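Local coordinates for structure-specific endonuclease subunit slx1 (Schizosaccharomyces pombe, PDB 4ZDT), which cuts branched DNA, such as stem-loops and splayed arms, near its junctions as the catalytic subunit of the slx1-slx4 endonuclease, here represented by its zinc-binding RING finger domain, at the interface of chains A and B. Residues are numbered along the deposited sequence; one frame, centred on the assembly and turned at random. Chains: chain A, Structure-specific endonuclease subunit slx1; chain B, Structure-specific endonuclease subunit slx4.

Contact 1: the interface of chains A and B. Residues chain A 44-47; chain B 13, 16-17, 25, 28, 58, 62, 64.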
# COMPACT_ATOMS: atom_id res chain seq x y z
N GLU A 44 11.96 3.20 -2.03
CA GLU A 44 11.06 4.23 -1.52
C GLU A 44 9.94 4.65 -2.46
O GLU A 44 8.91 5.16 -2.01
CB GLU A 44 11.84 5.45 -1.01
CG GLU A 44 12.46 5.23 0.39
CD GLU A 44 11.43 5.04 1.54
OE1 GLU A 44 10.20 5.14 1.31
OE2 GLU A 44 11.88 4.79 2.69
N CYS A 45 10.11 4.41 -3.76
CA CYS A 45 9.07 4.71 -4.73
C CYS A 45 7.93 3.67 -4.72
O CYS A 45 6.83 3.96 -5.18
CB CYS A 45 9.69 4.84 -6.12
SG CYS A 45 10.70 3.40 -6.56
N GLN A 46 8.20 2.47 -4.22
CA GLN A 46 7.20 1.39 -4.25
C GLN A 46 6.09 1.58 -3.23
O GLN A 46 6.34 2.05 -2.11
CB GLN A 46 7.85 0.02 -4.04
CG GLN A 46 8.84 -0.42 -5.16
CD GLN A 46 8.20 -0.70 -6.54
OE1 GLN A 46 7.06 -1.18 -6.65
NE2 GLN A 46 8.96 -0.43 -7.60
N VAL A 47 4.87 1.21 -3.63
CA VAL A 47 3.70 1.26 -2.75
C VAL A 47 2.98 -0.10 -2.59
O VAL A 47 2.32 -0.34 -1.57
CB VAL A 47 2.68 2.37 -3.18
CG1 VAL A 47 3.22 3.80 -2.85
CG2 VAL A 47 2.30 2.27 -4.68
N SER B 13 4.53 8.65 -4.14
CA SER B 13 4.61 7.48 -3.27
C SER B 13 4.80 7.90 -1.81
O SER B 13 4.15 7.34 -0.91
CB SER B 13 5.72 6.53 -3.71
OG SER B 13 5.49 6.06 -5.05
N VAL B 16 1.50 9.19 -0.30
CA VAL B 16 0.62 8.05 -0.05
C VAL B 16 0.99 7.33 1.24
O VAL B 16 0.11 7.00 2.04
CB VAL B 16 0.64 7.07 -1.26
CG1 VAL B 16 -0.08 5.75 -0.93
CG2 VAL B 16 -0.00 7.74 -2.48
N LYS B 17 2.29 7.11 1.44
CA LYS B 17 2.81 6.32 2.54
C LYS B 17 3.03 7.09 3.83
O LYS B 17 3.10 6.49 4.91
CB LYS B 17 4.13 5.64 2.13
CG LYS B 17 3.94 4.58 1.04
CD LYS B 17 5.20 3.77 0.79
CE LYS B 17 6.28 4.58 0.08
NZ LYS B 17 7.47 3.70 -0.20
N TRP B 25 -3.44 4.48 0.61
CA TRP B 25 -2.51 3.36 0.62
C TRP B 25 -3.29 2.05 0.80
O TRP B 25 -3.02 1.06 0.13
CB TRP B 25 -1.43 3.53 1.68
CG TRP B 25 -0.22 2.66 1.45
CD1 TRP B 25 0.05 1.88 0.35
CD2 TRP B 25 0.89 2.51 2.32
NE1 TRP B 25 1.25 1.24 0.50
CE2 TRP B 25 1.79 1.61 1.70
CE3 TRP B 25 1.22 3.05 3.58
CZ2 TRP B 25 3.00 1.24 2.29
CZ3 TRP B 25 2.42 2.69 4.16
CH2 TRP B 25 3.30 1.78 3.52
N ILE B 28 -4.79 0.86 -2.45
CA ILE B 28 -3.73 0.27 -3.27
C ILE B 28 -3.39 -1.14 -2.79
O ILE B 28 -3.31 -2.08 -3.58
CB ILE B 28 -2.45 1.16 -3.23
CG1 ILE B 28 -2.72 2.50 -3.94
CG2 ILE B 28 -1.21 0.44 -3.86
CD1 ILE B 28 -1.64 3.57 -3.69
N TRP B 58 2.38 7.23 -12.94
CA TRP B 58 2.73 6.70 -11.63
C TRP B 58 1.91 5.43 -11.36
O TRP B 58 2.48 4.39 -11.04
CB TRP B 58 2.50 7.77 -10.54
CG TRP B 58 2.82 7.31 -9.15
CD1 TRP B 58 4.05 7.26 -8.55
CD2 TRP B 58 1.88 6.84 -8.19
NE1 TRP B 58 3.92 6.77 -7.27
CE2 TRP B 58 2.60 6.52 -7.02
CE3 TRP B 58 0.49 6.68 -8.19
CZ2 TRP B 58 1.97 6.02 -5.86
CZ3 TRP B 58 -0.14 6.21 -7.04
CH2 TRP B 58 0.61 5.89 -5.89
N TYR B 62 3.53 1.68 -10.90
CA TYR B 62 3.61 1.15 -9.53
C TYR B 62 2.42 0.29 -9.06
O TYR B 62 2.36 -0.07 -7.89
CB TYR B 62 3.91 2.28 -8.53
CG TYR B 62 5.25 2.92 -8.79
CD1 TYR B 62 6.44 2.31 -8.38
CD2 TYR B 62 5.33 4.13 -9.49
CE1 TYR B 62 7.67 2.88 -8.65
CE2 TYR B 62 6.57 4.71 -9.77
CZ TYR B 62 7.73 4.09 -9.35
OH TYR B 62 8.94 4.67 -9.63
N VAL B 64 -1.24 0.72 -9.43
CA VAL B 64 -2.45 1.30 -8.87
C VAL B 64 -3.54 1.30 -9.96
O VAL B 64 -3.28 1.73 -11.09
CB VAL B 64 -2.16 2.72 -8.36
CG1 VAL B 64 -3.42 3.39 -7.80
CG2 VAL B 64 -1.03 2.67 -7.30
O HOH W 1 4.43 -0.25 -6.16
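A:Val47 plugs its two methyl groups into a pocket of slx4, and the loop before it, A:Glu44 to A:Gln46, lies across helices 3-18 and 52-62. This is part of the slx1-slx4 heterodimer interface. The packed side centres on the valine. CG1 of A:Val47 sits 3.8 Å from CB of B:Ser13 and also meets CZ2 of B:Trp58. Its CG1 is anti to the carbonyl carbon (chi1 -73°), which leaves CG2 to meet CG2 of B:Ile28 and the same indole corner. The loop carbonyls are held as well. NE1 of B:Trp25 donates to the O of A:Val47 over 2.8 Å, along a lone pair and in the indole plane. CG of B:Lys17 packs on one face of that indole. NZ of B:Lys17 donates hydrogen bonds to O of A:Glu44 at 2.7 Å, from above the carbonyl plane, and to O of A:Gln46 at 2.8 Å, within it. B:Ser13 OG donates to A:Cys45 O at 2.5 Å and accepts from NE1 of B:Trp58, which lies 2.8 Å from OG. B:Tyr62 turns a face to that A:Cys45 O and an edge to the amide of A:Gln46. CB and SG of A:Cys45 lie against its CE1 and phenol OH, with SG 3.7 Å from CE1.

The outer side is looser. The salt bridge from NZ of B:Lys17 to the carboxylate OE1 of A:Glu44 is weak, at 3.4 Å. Water 1 links the amide OE1 of A:Gln46, the N of A:Val47 and the O of B:Tyr62.

Contact 2: the interface of chains A and B. Residues chain A 33, 37, 47-49, 63, 67, 71; chain B 28-31.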
# COMPACT_ATOMS: atom_id res chain seq x y z
N LEU A 33 -2.12 -3.86 7.61
CA LEU A 33 -1.73 -3.88 6.19
C LEU A 33 -0.56 -2.97 5.92
O LEU A 33 0.40 -3.39 5.28
CB LEU A 33 -2.91 -3.47 5.29
CG LEU A 33 -4.12 -4.40 5.27
CD1 LEU A 33 -5.29 -3.73 4.55
CD2 LEU A 33 -3.73 -5.72 4.54
N ALA A 37 3.11 -4.14 4.69
CA ALA A 37 3.54 -3.66 3.38
C ALA A 37 4.87 -2.92 3.50
O ALA A 37 5.83 -3.19 2.76
CB ALA A 37 2.47 -2.78 2.75
N VAL A 47 4.87 1.21 -3.63
CA VAL A 47 3.70 1.26 -2.75
C VAL A 47 2.98 -0.10 -2.59
O VAL A 47 2.32 -0.34 -1.57
CB VAL A 47 2.68 2.37 -3.18
CG1 VAL A 47 3.22 3.80 -2.85
CG2 VAL A 47 2.30 2.27 -4.68
N LEU A 48 3.14 -0.98 -3.58
CA LEU A 48 2.47 -2.28 -3.60
C LEU A 48 3.49 -3.42 -3.54
O LEU A 48 4.24 -3.63 -4.50
CB LEU A 48 1.62 -2.41 -4.87
CG LEU A 48 0.85 -3.72 -5.12
CD1 LEU A 48 -0.10 -4.03 -3.98
CD2 LEU A 48 0.06 -3.56 -6.40
N PRO A 49 3.54 -4.15 -2.42
CA PRO A 49 4.44 -5.30 -2.37
C PRO A 49 4.08 -6.36 -3.41
O PRO A 49 2.90 -6.54 -3.72
CB PRO A 49 4.23 -5.87 -0.96
CG PRO A 49 3.65 -4.71 -0.17
CD PRO A 49 2.82 -3.94 -1.14
N TRP A 63 1.93 -11.01 -1.97
CA TRP A 63 1.16 -10.05 -1.19
C TRP A 63 -0.26 -10.53 -0.97
O TRP A 63 -0.79 -10.46 0.14
CB TRP A 63 1.16 -8.66 -1.87
CG TRP A 63 0.37 -7.64 -1.09
CD1 TRP A 63 -0.78 -7.01 -1.49
CD2 TRP A 63 0.63 -7.19 0.24
NE1 TRP A 63 -1.24 -6.17 -0.48
CE2 TRP A 63 -0.38 -6.26 0.58
CE3 TRP A 63 1.64 -7.48 1.18
CZ2 TRP A 63 -0.42 -5.62 1.83
CZ3 TRP A 63 1.60 -6.82 2.43
CH2 TRP A 63 0.58 -5.91 2.73
N LEU A 67 -4.05 -11.50 2.36
CA LEU A 67 -5.33 -10.79 2.35
C LEU A 67 -6.56 -11.69 2.52
O LEU A 67 -7.62 -11.35 2.01
CB LEU A 67 -5.46 -9.98 1.03
CG LEU A 67 -4.34 -9.00 0.66
CD1 LEU A 67 -4.59 -8.31 -0.67
CD2 LEU A 67 -4.12 -7.96 1.76
N PHE A 71 -11.41 -9.40 1.79
CA PHE A 71 -12.50 -9.36 0.82
C PHE A 71 -13.79 -10.06 1.26
O PHE A 71 -14.83 -9.89 0.63
CB PHE A 71 -12.02 -9.96 -0.50
CG PHE A 71 -10.79 -9.30 -1.05
CD1 PHE A 71 -10.82 -7.97 -1.46
CD2 PHE A 71 -9.60 -10.02 -1.17
CE1 PHE A 71 -9.67 -7.35 -1.99
CE2 PHE A 71 -8.45 -9.42 -1.70
CZ PHE A 71 -8.49 -8.07 -2.11
N ILE B 28 -4.79 0.86 -2.45
CA ILE B 28 -3.73 0.27 -3.27
C ILE B 28 -3.39 -1.14 -2.79
O ILE B 28 -3.31 -2.08 -3.58
CB ILE B 28 -2.45 1.16 -3.23
CG1 ILE B 28 -2.72 2.50 -3.94
CG2 ILE B 28 -1.21 0.44 -3.86
CD1 ILE B 28 -1.64 3.57 -3.69
N LEU B 29 -3.21 -1.28 -1.48
CA LEU B 29 -2.84 -2.56 -0.87
C LEU B 29 -3.92 -3.63 -0.98
O LEU B 29 -3.65 -4.81 -0.73
CB LEU B 29 -2.42 -2.35 0.59
CG LEU B 29 -1.17 -1.50 0.84
CD1 LEU B 29 -0.97 -1.25 2.36
CD2 LEU B 29 0.08 -2.12 0.22
N THR B 30 -5.15 -3.23 -1.30
CA THR B 30 -6.27 -4.16 -1.43
C THR B 30 -6.77 -4.23 -2.86
O THR B 30 -7.87 -4.73 -3.12
CB THR B 30 -7.42 -3.83 -0.45
OG1 THR B 30 -7.94 -2.53 -0.74
CG2 THR B 30 -6.92 -3.86 0.99
N TYR B 31 -5.95 -3.75 -3.80
CA TYR B 31 -6.27 -3.75 -5.23
C TYR B 31 -7.60 -3.04 -5.56
O TYR B 31 -8.32 -3.46 -6.47
CB TYR B 31 -6.27 -5.20 -5.80
CG TYR B 31 -4.97 -5.95 -5.50
CD1 TYR B 31 -3.84 -5.74 -6.29
CD2 TYR B 31 -4.88 -6.86 -4.45
CE1 TYR B 31 -2.66 -6.41 -6.03
CE2 TYR B 31 -3.70 -7.54 -4.19
CZ TYR B 31 -2.60 -7.31 -4.97
OH TYR B 31 -1.43 -7.98 -4.70
O HOH W 2 1.01 -7.37 -5.48
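B:Leu29, at the end of helix 23-29, pushes its side chain between A:Ala37, A:Pro49 and A:Trp63 of the slx1 RING finger domain. Its CD2 touches CB of A:Ala37 at 3.5 Å and also meets CD of A:Pro49. The loop carbonyl bounds the leucine too, with O of A:Val47 3.4 Å from CD2. CD1 reaches CB of A:Ala37 and the O of A:Leu33, both on helix 33-40. The polar grip comes from A:Trp63. Its indole NE1 donates to the O of B:Leu29 over 2.8 Å, nearly straight at 170°. The carbonyl offers a lone pair, and its oxygen lies in the indole plane.

A:Trp63 also meets B:Tyr31. The phenol OH comes to the indole edge, 3.4 Å from CD1. CE2 of the tyrosine, on the same side as the indole, touches CD1 of A:Leu67 at 3.7 Å. The opposite edge, CE1, meets both methyls of A:Leu48, whose side chain stands at about a right angle to that of B:Tyr31. An alanine in place of A:Trp63 would probably leave the B:Leu29 carbonyl without its indole donor and open a gap beside B:Leu29 and B:Tyr31. At the far end, A:Phe71 points its edge at the O of B:Thr30, while CG2 of B:Thr30 rests on CD1 of A:Leu33.

Further out, CG of A:Pro49 covers one indole face near its rim and probably helps to hold the ring. A:Trp63 has CG anti to its backbone N (chi1 180°), which carries the indole towards helix 23-29. Water 2 lies in the plane of the B:Tyr31 ring and ties its OH, at 2.6 Å, to the O of A:Pro49.

Contact 1 and contact 2 lie about 10 Å apart, measured between the centres of their C-alpha atoms. They share A:Val47 and B:Ile28, so the two patches run into one another. On slx1, the loop before strand 51-53 serves both: A:Glu44 to A:Val47 in contact 1, A:Val47 to A:Pro49 in contact 2. On slx4, helix 23-29 is common to both. Contact 1 adds helices 3-18 and 52-62, while contact 2 brings in slx1 helix 33-40 and 3-10 helix 63-66. Together they probably fix how the RING finger domain is set against slx4 in the heterodimer.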